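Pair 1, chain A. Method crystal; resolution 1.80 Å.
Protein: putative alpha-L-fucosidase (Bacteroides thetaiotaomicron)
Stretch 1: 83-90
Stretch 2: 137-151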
# COMPACT_ATOMS: atom_id res chain seq x y z
N THR A 83 -14.72 -20.96 -3.52
CA THR A 83 -15.12 -20.68 -2.15
C THR A 83 -15.76 -21.86 -1.45
O THR A 83 -16.08 -21.75 -0.26
CB THR A 83 -16.11 -19.51 -2.14
OG1 THR A 83 -17.30 -19.86 -2.83
CG2 THR A 83 -15.51 -18.24 -2.69
N TYR A 84 -16.05 -22.93 -2.16
CA TYR A 84 -16.70 -24.12 -1.59
C TYR A 84 -16.24 -25.36 -2.38
O TYR A 84 -15.75 -25.19 -3.51
CB TYR A 84 -18.22 -23.95 -1.62
CG TYR A 84 -18.83 -24.05 -3.00
CD1 TYR A 84 -18.77 -22.99 -3.89
CD2 TYR A 84 -19.44 -25.23 -3.42
CE1 TYR A 84 -19.28 -23.09 -5.18
CE2 TYR A 84 -19.99 -25.33 -4.70
CZ TYR A 84 -19.97 -24.24 -5.55
OH TYR A 84 -20.39 -24.36 -6.85
N PRO A 85 -16.44 -26.59 -1.86
CA PRO A 85 -15.93 -27.79 -2.55
C PRO A 85 -16.86 -28.22 -3.67
O PRO A 85 -17.62 -29.16 -3.53
CB PRO A 85 -15.83 -28.83 -1.43
CG PRO A 85 -16.88 -28.43 -0.47
CD PRO A 85 -16.97 -26.93 -0.53
N SER A 86 -16.81 -27.48 -4.78
CA SER A 86 -17.67 -27.70 -5.95
C SER A 86 -17.32 -28.98 -6.69
O SER A 86 -16.28 -29.02 -7.34
CB SER A 86 -17.51 -26.53 -6.92
OG SER A 86 -18.03 -26.82 -8.21
N PRO A 87 -18.20 -30.01 -6.73
CA PRO A 87 -17.87 -31.20 -7.52
C PRO A 87 -17.61 -30.85 -8.99
O PRO A 87 -16.67 -31.35 -9.58
CB PRO A 87 -19.12 -32.10 -7.37
CG PRO A 87 -19.74 -31.65 -6.11
CD PRO A 87 -19.48 -30.18 -6.01
N TYR A 88 -18.37 -29.91 -9.55
CA TYR A 88 -18.18 -29.52 -10.95
C TYR A 88 -16.84 -28.83 -11.19
O TYR A 88 -16.11 -29.23 -12.10
CB TYR A 88 -19.34 -28.61 -11.41
CG TYR A 88 -19.14 -28.04 -12.80
CD1 TYR A 88 -19.34 -28.81 -13.93
CD2 TYR A 88 -18.74 -26.71 -12.97
CE1 TYR A 88 -19.17 -28.28 -15.20
CE2 TYR A 88 -18.53 -26.19 -14.24
CZ TYR A 88 -18.77 -26.97 -15.36
OH TYR A 88 -18.61 -26.46 -16.62
N LEU A 89 -16.52 -27.77 -10.41
CA LEU A 89 -15.28 -27.03 -10.63
C LEU A 89 -14.05 -27.89 -10.31
O LEU A 89 -13.05 -27.78 -11.01
CB LEU A 89 -15.26 -25.74 -9.81
CG LEU A 89 -16.33 -24.69 -10.17
CD1 LEU A 89 -16.31 -23.54 -9.21
CD2 LEU A 89 -16.16 -24.17 -11.61
N LEU A 90 -14.16 -28.81 -9.35
CA LEU A 90 -13.05 -29.72 -9.06
C LEU A 90 -12.80 -30.65 -10.26
O LEU A 90 -11.64 -30.90 -10.60
CB LEU A 90 -13.34 -30.54 -7.81
CG LEU A 90 -13.22 -29.76 -6.50
CD1 LEU A 90 -13.88 -30.53 -5.35
CD2 LEU A 90 -11.75 -29.45 -6.17
N GLU A 137 -22.25 -21.08 -19.25
CA GLU A 137 -22.15 -22.53 -19.13
C GLU A 137 -21.72 -23.04 -17.76
O GLU A 137 -22.42 -23.91 -17.23
CB GLU A 137 -21.23 -23.12 -20.20
CG GLU A 137 -21.34 -24.64 -20.28
CD GLU A 137 -20.93 -25.23 -21.62
OE1 GLU A 137 -19.99 -24.69 -22.25
OE2 GLU A 137 -21.55 -26.24 -22.03
N ASP A 138 -20.62 -22.57 -17.21
CA ASP A 138 -20.18 -23.07 -15.87
C ASP A 138 -21.20 -22.74 -14.81
O ASP A 138 -21.41 -23.55 -13.92
CB ASP A 138 -18.83 -22.49 -15.46
CG ASP A 138 -17.64 -22.95 -16.29
OD1 ASP A 138 -17.69 -24.06 -16.84
OD2 ASP A 138 -16.73 -22.16 -16.47
N ASN A 139 -21.87 -21.57 -14.92
CA ASN A 139 -22.87 -21.21 -13.93
C ASN A 139 -24.10 -22.09 -14.03
O ASN A 139 -24.75 -22.26 -13.01
CB ASN A 139 -23.23 -19.76 -13.96
CG ASN A 139 -22.23 -18.96 -13.20
OD1 ASN A 139 -22.08 -19.13 -11.96
ND2 ASN A 139 -21.45 -18.17 -13.90
N LYS A 140 -24.39 -22.74 -15.18
CA LYS A 140 -25.49 -23.70 -15.22
C LYS A 140 -25.27 -24.82 -14.21
O LYS A 140 -26.22 -25.25 -13.55
CB LYS A 140 -25.70 -24.30 -16.62
CG LYS A 140 -26.06 -23.30 -17.68
CD LYS A 140 -26.66 -23.96 -18.88
CE LYS A 140 -26.79 -22.96 -20.00
NZ LYS A 140 -27.64 -23.44 -21.12
N TYR A 141 -24.03 -25.29 -14.09
CA TYR A 141 -23.69 -26.37 -13.16
C TYR A 141 -23.56 -25.85 -11.75
O TYR A 141 -24.01 -26.52 -10.83
CB TYR A 141 -22.38 -27.04 -13.57
CG TYR A 141 -22.49 -27.73 -14.90
CD1 TYR A 141 -22.95 -29.04 -14.98
CD2 TYR A 141 -22.20 -27.07 -16.08
CE1 TYR A 141 -23.06 -29.69 -16.21
CE2 TYR A 141 -22.33 -27.69 -17.31
CZ TYR A 141 -22.77 -29.00 -17.38
OH TYR A 141 -22.90 -29.62 -18.60
N VAL A 142 -22.95 -24.67 -11.57
CA VAL A 142 -22.76 -24.07 -10.24
C VAL A 142 -24.10 -23.78 -9.59
O VAL A 142 -24.30 -24.15 -8.43
CB VAL A 142 -21.86 -22.81 -10.31
CG1 VAL A 142 -21.92 -22.00 -9.00
CG2 VAL A 142 -20.41 -23.19 -10.65
N ILE A 143 -24.99 -23.07 -10.30
CA ILE A 143 -26.32 -22.78 -9.76
C ILE A 143 -27.02 -24.07 -9.33
O ILE A 143 -27.55 -24.13 -8.23
CB ILE A 143 -27.16 -21.97 -10.78
CG1 ILE A 143 -26.53 -20.56 -10.99
CG2 ILE A 143 -28.64 -21.84 -10.33
CD1 ILE A 143 -27.00 -19.84 -12.34
N ASP A 144 -27.02 -25.10 -10.18
CA ASP A 144 -27.70 -26.38 -9.89
C ASP A 144 -27.15 -27.04 -8.60
O ASP A 144 -27.92 -27.35 -7.70
CB ASP A 144 -27.55 -27.33 -11.06
CG ASP A 144 -28.01 -28.75 -10.73
OD1 ASP A 144 -29.22 -28.93 -10.42
OD2 ASP A 144 -27.14 -29.68 -10.68
N GLU A 145 -25.84 -27.14 -8.48
CA GLU A 145 -25.25 -27.85 -7.32
C GLU A 145 -25.36 -27.02 -6.04
O GLU A 145 -25.63 -27.57 -4.98
CB GLU A 145 -23.79 -28.30 -7.60
CG GLU A 145 -22.79 -27.20 -7.71
CD GLU A 145 -21.36 -27.59 -8.02
OE1 GLU A 145 -21.11 -28.71 -8.52
OE2 GLU A 145 -20.48 -26.74 -7.80
N VAL A 146 -25.23 -25.71 -6.15
CA VAL A 146 -25.31 -24.83 -5.01
C VAL A 146 -26.74 -24.78 -4.43
O VAL A 146 -26.89 -24.74 -3.22
CB VAL A 146 -24.75 -23.44 -5.39
CG1 VAL A 146 -25.29 -22.36 -4.51
CG2 VAL A 146 -23.23 -23.50 -5.35
N TRP A 147 -27.77 -24.80 -5.25
CA TRP A 147 -29.14 -24.87 -4.72
C TRP A 147 -29.32 -26.17 -3.93
O TRP A 147 -29.87 -26.17 -2.83
CB TRP A 147 -30.21 -24.80 -5.82
CG TRP A 147 -31.58 -24.72 -5.22
CD1 TRP A 147 -32.51 -25.72 -5.16
CD2 TRP A 147 -32.06 -23.68 -4.37
NE1 TRP A 147 -33.59 -25.33 -4.39
CE2 TRP A 147 -33.34 -24.07 -3.90
CE3 TRP A 147 -31.59 -22.40 -4.03
CZ2 TRP A 147 -34.10 -23.28 -3.04
CZ3 TRP A 147 -32.33 -21.63 -3.15
CH2 TRP A 147 -33.58 -22.05 -2.70
N LYS A 148 -28.82 -27.28 -4.46
CA LYS A 148 -28.96 -28.58 -3.80
C LYS A 148 -28.12 -28.69 -2.54
O LYS A 148 -28.60 -29.20 -1.54
CB LYS A 148 -28.59 -29.71 -4.76
CG LYS A 148 -29.63 -29.87 -5.87
CD LYS A 148 -29.11 -30.71 -7.04
N MSE A 149 -26.88 -28.21 -2.60
CA MSE A 149 -25.94 -28.33 -1.48
C MSE A 149 -26.20 -27.32 -0.37
O MSE A 149 -26.02 -27.64 0.80
CB MSE A 149 -24.50 -28.15 -1.99
CG MSE A 149 -24.02 -29.29 -2.89
SE MSE A 149 -22.33 -28.75 -3.81
CE MSE A 149 -21.17 -28.85 -2.22
N TYR A 150 -26.63 -26.11 -0.72
CA TYR A 150 -26.80 -25.01 0.24
C TYR A 150 -28.20 -24.38 0.25
O TYR A 150 -28.74 -24.17 1.33
CB TYR A 150 -25.76 -23.90 -0.07
CG TYR A 150 -24.34 -24.41 -0.02
CD1 TYR A 150 -23.70 -24.63 1.19
CD2 TYR A 150 -23.61 -24.62 -1.19
CE1 TYR A 150 -22.43 -25.19 1.25
CE2 TYR A 150 -22.34 -25.18 -1.15
CZ TYR A 150 -21.73 -25.42 0.08
OH TYR A 150 -20.50 -25.96 0.12
N GLY A 151 -28.72 -23.98 -0.90
CA GLY A 151 -30.00 -23.26 -0.98
C GLY A 151 -31.18 -23.94 -0.32
O GLY A 151 -31.96 -23.27 0.36

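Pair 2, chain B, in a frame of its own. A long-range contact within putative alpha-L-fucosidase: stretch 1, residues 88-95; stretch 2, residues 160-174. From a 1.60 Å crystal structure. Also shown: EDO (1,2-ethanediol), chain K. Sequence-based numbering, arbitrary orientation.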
# COMPACT_ATOMS: atom_id res chain seq x y z
N LEU B 88 4.44 11.01 3.96
CA LEU B 88 4.11 12.41 3.68
C LEU B 88 4.90 13.03 2.52
O LEU B 88 5.23 14.22 2.54
CB LEU B 88 4.28 13.26 4.94
CG LEU B 88 3.47 12.80 6.16
CD1 LEU B 88 3.66 13.86 7.28
CD2 LEU B 88 2.00 12.64 5.80
N TRP B 89 5.16 12.26 1.47
CA TRP B 89 5.86 12.74 0.30
C TRP B 89 5.33 12.02 -0.94
O TRP B 89 4.54 11.07 -0.82
CB TRP B 89 7.40 12.63 0.44
CG TRP B 89 8.03 11.27 0.27
CD1 TRP B 89 8.73 10.84 -0.82
CD2 TRP B 89 8.04 10.17 1.21
NE1 TRP B 89 9.20 9.57 -0.59
CE2 TRP B 89 8.80 9.15 0.63
CE3 TRP B 89 7.56 9.99 2.50
CZ2 TRP B 89 8.98 7.92 1.27
CZ3 TRP B 89 7.79 8.77 3.16
CH2 TRP B 89 8.49 7.76 2.53
N GLN B 90 5.83 12.46 -2.09
CA GLN B 90 5.52 11.83 -3.39
C GLN B 90 6.51 10.67 -3.60
O GLN B 90 7.54 10.82 -4.24
CB GLN B 90 5.68 12.83 -4.51
CG GLN B 90 4.55 13.84 -4.52
CD GLN B 90 3.23 13.29 -5.08
OE1 GLN B 90 3.18 12.76 -6.19
NE2 GLN B 90 2.16 13.44 -4.30
N SER B 91 6.14 9.49 -3.12
CA SER B 91 7.04 8.34 -3.24
C SER B 91 6.67 7.50 -4.45
O SER B 91 5.51 7.43 -4.83
CB SER B 91 6.93 7.42 -2.02
OG SER B 91 7.82 6.32 -2.09
N ASP B 92 7.70 6.92 -5.06
CA ASP B 92 7.53 5.98 -6.18
C ASP B 92 7.73 4.52 -5.76
O ASP B 92 7.78 3.62 -6.61
CB ASP B 92 8.52 6.35 -7.26
CG ASP B 92 8.33 7.78 -7.72
OD1 ASP B 92 7.18 8.13 -8.08
OD2 ASP B 92 9.34 8.55 -7.77
N VAL B 93 7.86 4.31 -4.45
CA VAL B 93 8.08 2.98 -3.90
C VAL B 93 7.13 2.60 -2.81
O VAL B 93 6.78 1.41 -2.70
CB VAL B 93 9.58 2.75 -3.46
CG1 VAL B 93 10.52 3.00 -4.66
CG2 VAL B 93 9.96 3.67 -2.29
N ASN B 94 6.71 3.58 -2.01
CA ASN B 94 5.66 3.35 -1.01
C ASN B 94 4.38 3.94 -1.57
O ASN B 94 4.26 5.15 -1.61
CB ASN B 94 6.00 4.10 0.26
CG ASN B 94 4.93 3.94 1.34
OD1 ASN B 94 3.98 3.20 1.17
ND2 ASN B 94 5.05 4.70 2.42
N PRO B 95 3.44 3.11 -2.06
CA PRO B 95 2.22 3.65 -2.69
C PRO B 95 1.27 4.27 -1.66
O PRO B 95 0.35 5.03 -2.02
CB PRO B 95 1.55 2.41 -3.30
CG PRO B 95 2.08 1.25 -2.43
CD PRO B 95 3.47 1.65 -2.01
N ARG B 160 14.47 -3.81 1.43
CA ARG B 160 14.70 -3.05 0.19
C ARG B 160 13.75 -1.91 0.08
O ARG B 160 14.12 -0.85 -0.40
CB ARG B 160 14.61 -3.96 -1.05
CG ARG B 160 15.82 -4.91 -1.21
CD ARG B 160 15.74 -5.66 -2.51
NE ARG B 160 14.66 -6.62 -2.57
CZ ARG B 160 14.75 -7.88 -2.13
NH1 ARG B 160 15.87 -8.38 -1.59
NH2 ARG B 160 13.71 -8.65 -2.20
N LEU B 161 12.49 -2.10 0.49
CA LEU B 161 11.50 -1.01 0.40
C LEU B 161 12.00 0.16 1.25
O LEU B 161 11.98 1.34 0.83
CB LEU B 161 10.15 -1.48 0.92
CG LEU B 161 9.09 -0.37 1.04
CD1 LEU B 161 8.64 0.25 -0.32
CD2 LEU B 161 7.87 -0.85 1.85
N CYS B 162 12.47 -0.17 2.45
CA CYS B 162 12.96 0.87 3.36
C CYS B 162 14.18 1.56 2.81
O CYS B 162 14.31 2.80 2.86
CB CYS B 162 13.27 0.27 4.72
SG CYS B 162 11.75 -0.25 5.59
N GLU B 163 15.10 0.78 2.26
CA GLU B 163 16.30 1.32 1.58
C GLU B 163 15.87 2.30 0.47
O GLU B 163 16.44 3.40 0.32
CB GLU B 163 17.17 0.20 1.02
CG GLU B 163 17.84 -0.61 2.14
CD GLU B 163 18.35 -1.96 1.73
OE1 GLU B 163 18.31 -2.28 0.53
OE2 GLU B 163 18.78 -2.71 2.63
N LYS B 164 14.87 1.89 -0.31
CA LYS B 164 14.40 2.77 -1.39
C LYS B 164 13.73 4.04 -0.88
O LYS B 164 13.95 5.11 -1.46
CB LYS B 164 13.49 2.01 -2.34
CG LYS B 164 14.23 1.01 -3.22
CD LYS B 164 13.26 0.26 -4.08
CE LYS B 164 13.90 -0.68 -5.07
NZ LYS B 164 12.78 -1.38 -5.83
N MSE B 165 12.96 3.96 0.19
CA MSE B 165 12.34 5.14 0.79
C MSE B 165 13.42 6.09 1.29
O MSE B 165 13.37 7.29 1.03
CB MSE B 165 11.38 4.78 1.93
CG MSE B 165 10.09 4.08 1.46
SE MSE B 165 8.81 3.89 2.88
CE MSE B 165 9.67 2.66 4.01
N VAL B 166 14.41 5.53 1.97
CA VAL B 166 15.53 6.33 2.48
C VAL B 166 16.25 6.98 1.33
O VAL B 166 16.63 8.13 1.41
CB VAL B 166 16.44 5.48 3.37
CG1 VAL B 166 17.74 6.21 3.79
CG2 VAL B 166 15.70 5.03 4.65
N THR B 167 16.41 6.26 0.25
CA THR B 167 17.12 6.82 -0.92
C THR B 167 16.34 8.02 -1.47
O THR B 167 16.94 9.07 -1.79
CB THR B 167 17.34 5.76 -2.01
OG1 THR B 167 18.12 4.69 -1.47
CG2 THR B 167 18.13 6.34 -3.22
N GLU B 168 15.03 7.88 -1.59
CA GLU B 168 14.22 9.02 -2.10
C GLU B 168 14.43 10.23 -1.21
O GLU B 168 14.62 11.37 -1.70
CB GLU B 168 12.73 8.66 -2.15
CG GLU B 168 12.37 7.65 -3.21
CD GLU B 168 10.90 7.31 -3.27
OE1 GLU B 168 10.20 7.46 -2.25
OE2 GLU B 168 10.46 6.85 -4.36
N LEU B 169 14.28 10.01 0.09
CA LEU B 169 14.37 11.11 1.07
C LEU B 169 15.73 11.75 1.13
O LEU B 169 15.84 12.96 1.39
CB LEU B 169 13.85 10.64 2.42
CG LEU B 169 12.35 10.30 2.44
CD1 LEU B 169 11.94 9.40 3.62
CD2 LEU B 169 11.42 11.57 2.33
N CYS B 170 16.77 10.97 0.82
CA CYS B 170 18.17 11.48 0.84
C CYS B 170 18.65 12.05 -0.47
O CYS B 170 19.76 12.58 -0.53
CB CYS B 170 19.14 10.37 1.26
SG CYS B 170 19.03 9.89 3.01
N THR B 171 17.85 11.93 -1.54
CA THR B 171 18.27 12.42 -2.86
C THR B 171 17.40 13.51 -3.46
O THR B 171 17.87 14.21 -4.35
CB THR B 171 18.39 11.28 -3.89
OG1 THR B 171 17.11 10.61 -4.01
CG2 THR B 171 19.49 10.28 -3.42
N ARG B 172 16.18 13.67 -2.98
CA ARG B 172 15.27 14.59 -3.66
C ARG B 172 14.90 15.83 -2.85
O ARG B 172 14.09 16.62 -3.33
CB ARG B 172 13.97 13.84 -3.97
CG ARG B 172 14.13 12.65 -4.84
CD ARG B 172 12.81 11.90 -4.98
NE ARG B 172 12.95 10.71 -5.82
CZ ARG B 172 11.90 9.96 -6.16
NH1 ARG B 172 10.70 10.25 -5.71
NH2 ARG B 172 12.09 8.91 -6.93
N TYR B 173 15.49 16.00 -1.66
CA TYR B 173 15.09 17.07 -0.75
C TYR B 173 16.24 17.92 -0.21
O TYR B 173 16.08 18.59 0.81
CB TYR B 173 14.25 16.48 0.40
CG TYR B 173 12.99 15.82 -0.13
CD1 TYR B 173 11.83 16.53 -0.39
CD2 TYR B 173 12.98 14.45 -0.39
CE1 TYR B 173 10.71 15.90 -0.92
CE2 TYR B 173 11.89 13.82 -0.91
CZ TYR B 173 10.72 14.55 -1.18
OH TYR B 173 9.64 13.96 -1.77
N GLY B 174 17.33 17.95 -0.95
CA GLY B 174 18.49 18.75 -0.54
C GLY B 174 19.27 18.13 0.61
O GLY B 174 19.02 17.02 1.03
C1 EDO K . 11.40 -3.35 -2.58
O1 EDO K . 12.30 -3.31 -3.76
C2 EDO K . 10.38 -2.21 -2.88
O2 EDO K . 9.30 -2.64 -3.66
O HOH W 1 9.68 12.53 -4.09

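A helix carboxylate can receive several hydrogen bonds at once from a neighbouring segment, and two contacts from two putative alpha-L-fucosidases illustrate how far the surrounding side chains may vary once that arrangement is fixed. In both, a short segment lies against a helix, and the backbones superpose with an RMSD of 0.7 Å over 14 central residues. The buried areas are similar, 562 Å² in pair 1 and 587 Å² in pair 2.

The constant element is a glutamate on the helix, Glu A145 matching Glu B168, facing a serine, Ser A86 matching Ser B91. Three donors converge on each carboxylate. In pair 1, OE2 of Glu A145 accepts from Tyr A84 OH (2.6 Å) and from Ser A86 OG (2.5 Å, very short), while its OE1 accepts from the backbone N of Tyr A88 (3.2 Å). In pair 2, OE1 of Glu B168 accepts from Trp B89 NE1 (2.9 Å) and Ser B91 OG (2.6 Å), and its OE2 from the backbone N of Asp B92 (2.8 Å). A phenol and an indole thus do the same work from matched positions, but the backbone donor shifts by one residue. The glutamates reach this point with different chi1 rotamers, p in Glu A145 and m in Glu B168.

Each serine also accepts from its own segment. Ser A86 OG caps a helix through Leu A89 N (2.8 Å); Ser B91 OG takes Asn B94 N (3.0 Å) and Val B93 N (3.1 Å), although residues 88-95 contain no regular helix.

Around the aromatic residue, two matched helix-side positions pack in both pairs: Tyr A150 with Tyr B173, and Val A146 with Leu B169. The geometry differs. Tyr A150 turns its edge toward the face of Tyr A84 in an offset arrangement, with planes at 90°, whereas Leu B169 makes a CH-pi contact over one face of Trp B89, its CD2 lying 3.9 Å from the centroid of the five-membered ring. Selenomethionines approach both ring edges, but from unmatched positions, Met A149 and Met B165.

Other matched positions also differ. Tyr A88 stacks, offset, on Tyr A141, with planes at 3°, and its OH donates to Asp A138 OD1 (2.6 Å). The matched Val B93 is smaller and packs its CG2 against Met B165 CG (3.8 Å). Where pair 1 sets Pro A87 CD against Met A149 SE (3.9 Å), pair 2 forms a salt bridge between Asp B92 OD2 and Arg B172 NH2 (2.9 Å). A water there links Gln B90 O, Arg B172 NH1 and Tyr B173 OH. One backbone frame therefore accommodates aromatic, apolar and charged solutions around a shared polar centre.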